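Local coordinates for MexT protein (Pseudomonas aeruginosa, PDB 6L33), which activates transcription of the MexEF-OprN efflux pump as a LysR-type regulator, seen here as its regulatory domain without the DNA-binding part, at the interface of chains A and B. Residues are numbered along the deposited sequence; one frame, centred on the assembly and turned at random. Chains: chain A/B, MexT protein.

Contact 1 and contact 2 belong to one two-fold interface between two copies of the MexT regulatory domain, the centres of their C-alpha atoms about 22 Å apart. Both use strand 38-43, given by chain B in contact 1 and chiefly by chain A in contact 2, and strand 129-134, which pairs in contact 1 and in chain B leads into the B:Pro135 of contact 2. Contact 1 is backbone pairing with an apolar cover; contact 2 mixes proline packing with charged side chains. A two-fold, head-to-tail arrangement with locally parallel strands is common among LysR-type regulatory domains and suggests a genuine dimer.

Contact 1: the interface of chains A and B. Residues chain A 111, 113, 130-133; chain B 27, 37-41.
The carbonyl oxygen of A:Ala133 is the most tightly held polar atom here, gripped by one hydrogen bond across the interface: the backbone N of B:Val41 donates to A:Ala133 O at 2.7 Å. The N-H points well at its target, 162° at the hydrogen, and arrives nearly along the C=O axis. The amide of the same residue is used too, A:Ala133 N giving its hydrogen to B:Leu39 O at 3.0 Å. One alanine thus engages the residues on either side of B:Val40, the signature of parallel strand pairing, and its small methyl group may leave room on that face for B:Val40 and A:Leu113. CB of A:Ala133 rests 4.1 Å from CG2 of B:Val40.

Branched aliphatic residues suit both faces of this seam: the valines favour extended backbone, and the leucines add flexible reach ending in methyl groups. On one face A:Leu113 reaches in with CG anti to its carbonyl carbon (chi1 -75°), and its CD2 fits between two valines. CD2 of A:Leu113 meets CG1 of B:Val38 tip to tip at 3.6 Å, while B:Val40 crosses this leucine obliquely with CG2. The other branch of B:Val40, CG1, anti to the backbone N, lies 3.6 Å from the carbonyl oxygen O of A:Gly111, where the lack of a side chain lets the loop backbone lie close.

On the opposite face A:Leu132, its CG anti to the backbone N (chi1 158°), sends CD2 obliquely across B:Leu27 to touch CD1 at 3.5 Å. Apolar side chains therefore flank the paired backbones from both sides and would shield their hydrogen bonds from water.

In the fold, strand 129-134 of chain A lies parallel to strand 38-43 of chain B, with helix 18-33 of chain B supplying B:Leu27 behind one face and the loop carrying A:Gly111 and A:Leu113 closing the other.

Contact 2: the interface of chains A and B. Residues chain A 16, 19, 23, 41-43; chain B 43, 135-136, 143.
B:Pro135 and A:Arg43 bury the most surface in this patch, and between them they organise a junction where close packing and charge outweigh direct bonds. The compact ring of B:Pro135, just past strand 129-134, wedges against chain A. Its CG lies 3.6 Å from CB of A:Arg43, and its CD lies against the carbonyl oxygen O of A:Val41 at 3.3 Å. A rigid ring with no amide hydrogen suits a place where the partner offers aliphatic carbon and the backbone of strand 38-43.

A:Arg43 is long enough to continue past the proline. Its CG is anti to the backbone N (chi1 -170°) and the chain stays extended to NE, bringing the guanidinium side-on to A:Asp16 of its own chain. NE of A:Arg43 donates to OD2 of A:Asp16 at 3.1 Å, and NH2 to the same oxygen, which lies in the guanidinium plane. NE uses the anti lone pair of OD2, whereas NH2 meets it from above the carboxylate plane.

B:Arg43, bent at chi2 and chi3, lays its guanidinium over one face of the A:Arg43 guanidinium, stacked with an offset, the planes 29° apart. Like charges would normally repel, but A:Asp16 may offset this: its OD2 also forms a looser salt bridge with NH2 of B:Arg43 at 3.6 Å. The amide oxygen OE1 of B:Gln136 accepts a weak bond from NH1 of B:Arg43 at that guanidinium's edge.

A:Glu19, on helix 16-21, extends tip to tip towards B:Pro135 and B:Gln136, packing without an assigned bond; its length may bring negative charge nearer the arginines. Apolar leucines suit the loose margin, where A:Leu23 crosses B:Leu143 at about a right angle. Within the arginine stack, NH1 of B:Arg43 sits 3.3 Å from NE of A:Arg43, above one face of the A:Arg43 guanidinium, offset towards the rim.

Contact 1: the interface of chains A and B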
ATOM      1  N   GLY A 111      -4.989 -11.577   2.109  1.00 16.46           N
ATOM      2  CA  GLY A 111      -6.301 -11.883   2.636  1.00 14.01           C
ATOM      3  C   GLY A 111      -6.367 -13.097   3.539  1.00 14.14           C
ATOM      4  O   GLY A 111      -7.433 -13.367   4.106  1.00 16.03           O
ATOM      5  N   LEU A 113      -5.319 -15.560   6.881  1.00 21.85           N
ATOM      6  CA  LEU A 113      -5.056 -15.387   8.301  1.00 25.58           C
ATOM      7  C   LEU A 113      -3.817 -16.145   8.760  1.00 20.35           C
ATOM      8  O   LEU A 113      -3.584 -16.257   9.968  1.00 22.91           O
ATOM      9  CB  LEU A 113      -6.277 -15.817   9.117  1.00 19.25           C
ATOM     10  CG  LEU A 113      -7.444 -14.828   9.080  1.00 19.10           C
ATOM     11  CD1 LEU A 113      -8.656 -15.383   9.814  1.00 24.41           C
ATOM     12  CD2 LEU A 113      -7.021 -13.492   9.667  1.00 21.62           C
ATOM     13  N   VAL A 130      -3.655 -15.017  15.426  1.00 22.00           N
ATOM     14  CA  VAL A 130      -3.707 -13.834  14.576  1.00 18.75           C
ATOM     15  C   VAL A 130      -5.069 -13.182  14.771  1.00 19.50           C
ATOM     16  O   VAL A 130      -6.104 -13.805  14.513  1.00 20.21           O
ATOM     17  CB  VAL A 130      -3.472 -14.193  13.101  1.00 21.63           C
ATOM     18  CG1 VAL A 130      -3.873 -13.032  12.201  1.00 23.08           C
ATOM     19  CG2 VAL A 130      -2.016 -14.579  12.865  1.00 15.59           C
ATOM     20  N   VAL A 131      -5.073 -11.929  15.231  1.00 21.19           N
ATOM     21  CA  VAL A 131      -6.326 -11.228  15.499  1.00 21.26           C
ATOM     22  C   VAL A 131      -6.679 -10.208  14.426  1.00 19.29           C
ATOM     23  O   VAL A 131      -7.807  -9.689  14.435  1.00 21.07           O
ATOM     24  CB  VAL A 131      -6.299 -10.534  16.879  1.00 22.40           C
ATOM     25  CG1 VAL A 131      -6.270 -11.567  17.998  1.00 24.55           C
ATOM     26  CG2 VAL A 131      -5.114  -9.586  16.982  1.00 20.82           C
ATOM     27  N   LEU A 132      -5.772  -9.920  13.494  1.00 16.85           N
ATOM     28  CA  LEU A 132      -5.973  -8.835  12.543  1.00 17.11           C
ATOM     29  C   LEU A 132      -5.072  -9.044  11.333  1.00 20.99           C
ATOM     30  O   LEU A 132      -3.934  -9.496  11.475  1.00 16.63           O
ATOM     31  CB  LEU A 132      -5.675  -7.480  13.198  1.00 21.76           C
ATOM     32  CG  LEU A 132      -5.326  -6.309  12.280  1.00 27.51           C
ATOM     33  CD1 LEU A 132      -6.591  -5.731  11.667  1.00 23.36           C
ATOM     34  CD2 LEU A 132      -4.541  -5.244  13.028  1.00 26.09           C
ATOM     35  N   ALA A 133      -5.589  -8.706  10.149  1.00 19.09           N
ATOM     36  CA  ALA A 133      -4.819  -8.732   8.910  1.00 16.03           C
ATOM     37  C   ALA A 133      -5.015  -7.413   8.176  1.00 15.69           C
ATOM     38  O   ALA A 133      -6.146  -7.053   7.835  1.00 17.50           O
ATOM     39  CB  ALA A 133      -5.233  -9.908   8.019  1.00 17.51           C
TER
ATOM     40  N   LEU B  27     -10.841  -0.659  15.277  1.00 33.36           N
ATOM     41  CA  LEU B  27     -10.367  -1.900  15.885  1.00 35.05           C
ATOM     42  C   LEU B  27     -10.681  -1.961  17.373  1.00 30.81           C
ATOM     43  O   LEU B  27     -11.043  -3.021  17.897  1.00 32.81           O
ATOM     44  CB  LEU B  27      -8.862  -2.044  15.670  1.00 36.85           C
ATOM     45  CG  LEU B  27      -8.390  -2.974  14.557  1.00 43.14           C
ATOM     46  CD1 LEU B  27      -6.915  -3.259  14.733  1.00 43.54           C
ATOM     47  CD2 LEU B  27      -9.189  -4.266  14.514  1.00 43.36           C
ATOM     48  N   ILE B  37     -14.005 -11.738  17.235  1.00 32.19           N
ATOM     49  CA  ILE B  37     -14.103 -11.479  15.802  1.00 28.73           C
ATOM     50  C   ILE B  37     -12.734 -11.105  15.252  1.00 29.74           C
ATOM     51  O   ILE B  37     -11.943 -10.410  15.903  1.00 31.79           O
ATOM     52  CB  ILE B  37     -15.150 -10.387  15.504  1.00 30.12           C
ATOM     53  CG1 ILE B  37     -14.693  -9.020  16.020  1.00 43.18           C
ATOM     54  CG2 ILE B  37     -16.498 -10.769  16.101  1.00 36.81           C
ATOM     55  CD1 ILE B  37     -14.214  -8.080  14.936  1.00 44.07           C
ATOM     56  N   VAL B  38     -12.453 -11.574  14.040  1.00 27.12           N
ATOM     57  CA  VAL B  38     -11.188 -11.326  13.359  1.00 27.29           C
ATOM     58  C   VAL B  38     -11.468 -10.472  12.131  1.00 24.39           C
ATOM     59  O   VAL B  38     -12.389 -10.766  11.359  1.00 24.10           O
ATOM     60  CB  VAL B  38     -10.496 -12.643  12.971  1.00 25.90           C
ATOM     61  CG1 VAL B  38      -9.160 -12.363  12.311  1.00 20.62           C
ATOM     62  CG2 VAL B  38     -10.320 -13.527  14.197  1.00 25.93           C
ATOM     63  N   LEU B  39     -10.674  -9.421  11.948  1.00 24.58           N
ATOM     64  CA  LEU B  39     -10.848  -8.481  10.849  1.00 18.87           C
ATOM     65  C   LEU B  39      -9.738  -8.662   9.822  1.00 16.24           C
ATOM     66  O   LEU B  39      -8.553  -8.634  10.170  1.00 17.93           O
ATOM     67  CB  LEU B  39     -10.856  -7.040  11.362  1.00 22.79           C
ATOM     68  CG  LEU B  39     -11.210  -5.970  10.329  1.00 22.30           C
ATOM     69  CD1 LEU B  39     -12.607  -6.204   9.780  1.00 23.42           C
ATOM     70  CD2 LEU B  39     -11.094  -4.577  10.931  1.00 24.05           C
ATOM     71  N   VAL B  40     -10.126  -8.840   8.563  1.00 21.51           N
ATOM     72  CA  VAL B  40      -9.199  -8.880   7.437  1.00 16.17           C
ATOM     73  C   VAL B  40      -9.470  -7.653   6.577  1.00 17.55           C
ATOM     74  O   VAL B  40     -10.599  -7.451   6.111  1.00 19.86           O
ATOM     75  CB  VAL B  40      -9.348 -10.171   6.618  1.00 19.02           C
ATOM     76  CG1 VAL B  40      -8.452 -10.127   5.386  1.00 20.49           C
ATOM     77  CG2 VAL B  40      -9.027 -11.383   7.474  1.00 19.00           C
ATOM     78  N   VAL B  41      -8.444  -6.833   6.370  1.00 17.41           N
ATOM     79  CA  VAL B  41      -8.556  -5.614   5.576  1.00 14.94           C
ATOM     80  C   VAL B  41      -7.819  -5.834   4.263  1.00 15.29           C
ATOM     81  O   VAL B  41      -6.627  -6.166   4.259  1.00 14.59           O
ATOM     82  CB  VAL B  41      -7.994  -4.392   6.319  1.00 20.67           C
ATOM     83  CG1 VAL B  41      -8.193  -3.133   5.486  1.00 21.82           C
ATOM     84  CG2 VAL B  41      -8.648  -4.244   7.685  1.00 18.23           C
TER

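Contact 2: the interface of chains A and B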
ATOM      1  N   ASP A  16       4.299  -4.635  -0.527  1.00 13.84           N
ATOM      2  CA  ASP A  16       4.027  -3.465   0.304  1.00 22.94           C
ATOM      3  C   ASP A  16       5.224  -3.116   1.179  1.00 16.11           C
ATOM      4  O   ASP A  16       5.561  -1.936   1.338  1.00 12.53           O
ATOM      5  CB  ASP A  16       2.781  -3.702   1.160  1.00 17.23           C
ATOM      6  CG  ASP A  16       2.240  -2.417   1.774  1.00 36.85           C
ATOM      7  OD1 ASP A  16       2.860  -1.904   2.732  1.00 24.52           O
ATOM      8  OD2 ASP A  16       1.198  -1.918   1.297  1.00 28.50           O
ATOM      9  N   GLU A  19       7.945  -1.448  -1.141  1.00 10.79           N
ATOM     10  CA  GLU A  19       7.545  -0.093  -1.510  1.00 14.51           C
ATOM     11  C   GLU A  19       7.642   0.850  -0.318  1.00 16.06           C
ATOM     12  O   GLU A  19       8.010   2.021  -0.467  1.00 12.23           O
ATOM     13  CB  GLU A  19       6.121  -0.101  -2.070  1.00 14.31           C
ATOM     14  CG  GLU A  19       5.626   1.266  -2.517  1.00 22.19           C
ATOM     15  CD  GLU A  19       4.317   1.197  -3.284  1.00 37.89           C
ATOM     16  OE1 GLU A  19       3.543   2.176  -3.228  1.00 42.45           O
ATOM     17  OE2 GLU A  19       4.063   0.168  -3.944  1.00 39.86           O
ATOM     18  N   LEU A  23      11.726   1.490  -1.556  1.00 16.92           N
ATOM     19  CA  LEU A  23      11.536   2.335  -2.730  1.00 12.69           C
ATOM     20  C   LEU A  23      12.141   3.730  -2.584  1.00 12.66           C
ATOM     21  O   LEU A  23      12.766   4.198  -3.552  1.00 10.78           O
ATOM     22  CB  LEU A  23      10.045   2.433  -3.077  1.00 10.53           C
ATOM     23  CG  LEU A  23       9.761   3.358  -4.264  1.00 13.13           C
ATOM     24  CD1 LEU A  23      10.514   2.877  -5.500  1.00  8.87           C
ATOM     25  CD2 LEU A  23       8.271   3.479  -4.545  1.00 16.82           C
ATOM     26  N   VAL A  41       5.423   2.042 -10.791  1.00 10.27           N
ATOM     27  CA  VAL A  41       5.463   1.077  -9.698  1.00 12.58           C
ATOM     28  C   VAL A  41       4.087   0.438  -9.584  1.00 14.14           C
ATOM     29  O   VAL A  41       3.078   1.140  -9.441  1.00 15.44           O
ATOM     30  CB  VAL A  41       5.871   1.733  -8.370  1.00 14.43           C
ATOM     31  CG1 VAL A  41       5.867   0.704  -7.252  1.00 15.50           C
ATOM     32  CG2 VAL A  41       7.237   2.388  -8.494  1.00 11.81           C
ATOM     33  N   ARG A  42       4.045  -0.888  -9.651  1.00 17.94           N
ATOM     34  CA  ARG A  42       2.825  -1.651  -9.439  1.00 10.99           C
ATOM     35  C   ARG A  42       2.899  -2.357  -8.092  1.00 19.45           C
ATOM     36  O   ARG A  42       3.940  -2.912  -7.726  1.00 17.33           O
ATOM     37  CB  ARG A  42       2.609  -2.678 -10.554  1.00 14.91           C
ATOM     38  CG  ARG A  42       2.472  -2.078 -11.945  1.00 16.19           C
ATOM     39  CD  ARG A  42       1.164  -1.317 -12.099  1.00 16.44           C
ATOM     40  NE  ARG A  42       0.019  -2.066 -11.589  1.00 15.05           N
ATOM     41  CZ  ARG A  42      -0.653  -2.977 -12.287  1.00 18.09           C
ATOM     42  NH1 ARG A  42      -1.681  -3.608 -11.738  1.00 20.11           N
ATOM     43  NH2 ARG A  42      -0.300  -3.257 -13.533  1.00 20.46           N
ATOM     44  N   ARG A  43       1.794  -2.326  -7.353  1.00 14.61           N
ATOM     45  CA  ARG A  43       1.710  -3.004  -6.069  1.00 14.53           C
ATOM     46  C   ARG A  43       1.314  -4.457  -6.291  1.00 15.19           C
ATOM     47  O   ARG A  43       0.314  -4.739  -6.959  1.00 19.40           O
ATOM     48  CB  ARG A  43       0.701  -2.309  -5.155  1.00 24.11           C
ATOM     49  CG  ARG A  43       0.727  -2.804  -3.716  1.00 30.01           C
ATOM     50  CD  ARG A  43      -0.013  -1.855  -2.788  1.00 36.48           C
ATOM     51  NE  ARG A  43      -0.192  -2.425  -1.455  1.00 31.18           N
ATOM     52  CZ  ARG A  43      -1.153  -3.286  -1.136  1.00 30.73           C
ATOM     53  NH1 ARG A  43      -2.025  -3.679  -2.054  1.00 23.51           N
ATOM     54  NH2 ARG A  43      -1.241  -3.755   0.102  1.00 27.38           N
TER
ATOM     55  N   ARG B  43      -6.764  -4.098   0.445  1.00 17.29           N
ATOM     56  CA  ARG B  43      -6.552  -2.810  -0.206  1.00 16.71           C
ATOM     57  C   ARG B  43      -7.618  -2.580  -1.271  1.00 15.25           C
ATOM     58  O   ARG B  43      -7.917  -3.475  -2.067  1.00 15.69           O
ATOM     59  CB  ARG B  43      -5.158  -2.757  -0.830  1.00 11.03           C
ATOM     60  CG  ARG B  43      -4.924  -1.576  -1.769  1.00 12.21           C
ATOM     61  CD  ARG B  43      -4.910  -0.247  -1.022  1.00 12.49           C
ATOM     62  NE  ARG B  43      -3.926  -0.230   0.058  1.00 19.43           N
ATOM     63  CZ  ARG B  43      -2.629   0.005  -0.113  1.00 22.98           C
ATOM     64  NH1 ARG B  43      -2.150   0.247  -1.326  1.00 13.73           N
ATOM     65  NH2 ARG B  43      -1.809  -0.001   0.930  1.00 22.72           N
ATOM     66  N   PRO B 135       1.241   3.218  -6.900  1.00 19.91           N
ATOM     67  CA  PRO B 135      -0.069   2.575  -6.711  1.00 22.41           C
ATOM     68  C   PRO B 135      -0.811   2.958  -5.437  1.00 20.78           C
ATOM     69  O   PRO B 135      -1.851   2.354  -5.156  1.00 15.38           O
ATOM     70  CB  PRO B 135       0.309   1.088  -6.679  1.00 18.16           C
ATOM     71  CG  PRO B 135       1.671   1.073  -6.055  1.00 16.86           C
ATOM     72  CD  PRO B 135       2.353   2.357  -6.455  1.00 18.04           C
ATOM     73  N   GLN B 136      -0.328   3.930  -4.667  1.00 14.50           N
ATOM     74  CA  GLN B 136      -0.969   4.285  -3.410  1.00 18.08           C
ATOM     75  C   GLN B 136      -0.656   5.733  -3.068  1.00 15.68           C
ATOM     76  O   GLN B 136       0.198   6.373  -3.687  1.00 16.45           O
ATOM     77  CB  GLN B 136      -0.516   3.370  -2.272  1.00 17.47           C
ATOM     78  CG  GLN B 136       0.918   3.610  -1.843  1.00 28.18           C
ATOM     79  CD  GLN B 136       1.471   2.474  -1.013  1.00 29.99           C
ATOM     80  OE1 GLN B 136       0.968   1.353  -1.063  1.00 25.54           O
ATOM     81  NE2 GLN B 136       2.515   2.758  -0.243  1.00 31.29           N
ATOM     82  N   LEU B 143       8.637  10.509  -1.655  1.00 15.15           N
ATOM     83  CA  LEU B 143       9.070  10.442  -3.044  1.00 16.93           C
ATOM     84  C   LEU B 143       9.206  11.825  -3.674  1.00 13.33           C
ATOM     85  O   LEU B 143      10.033  12.009  -4.573  1.00 18.82           O
ATOM     86  CB  LEU B 143       8.099   9.579  -3.854  1.00 12.58           C
ATOM     87  CG  LEU B 143       7.849   8.171  -3.305  1.00 15.94           C
ATOM     88  CD1 LEU B 143       7.072   7.330  -4.311  1.00 13.74           C
ATOM     89  CD2 LEU B 143       9.159   7.487  -2.925  1.00 13.49           C
TER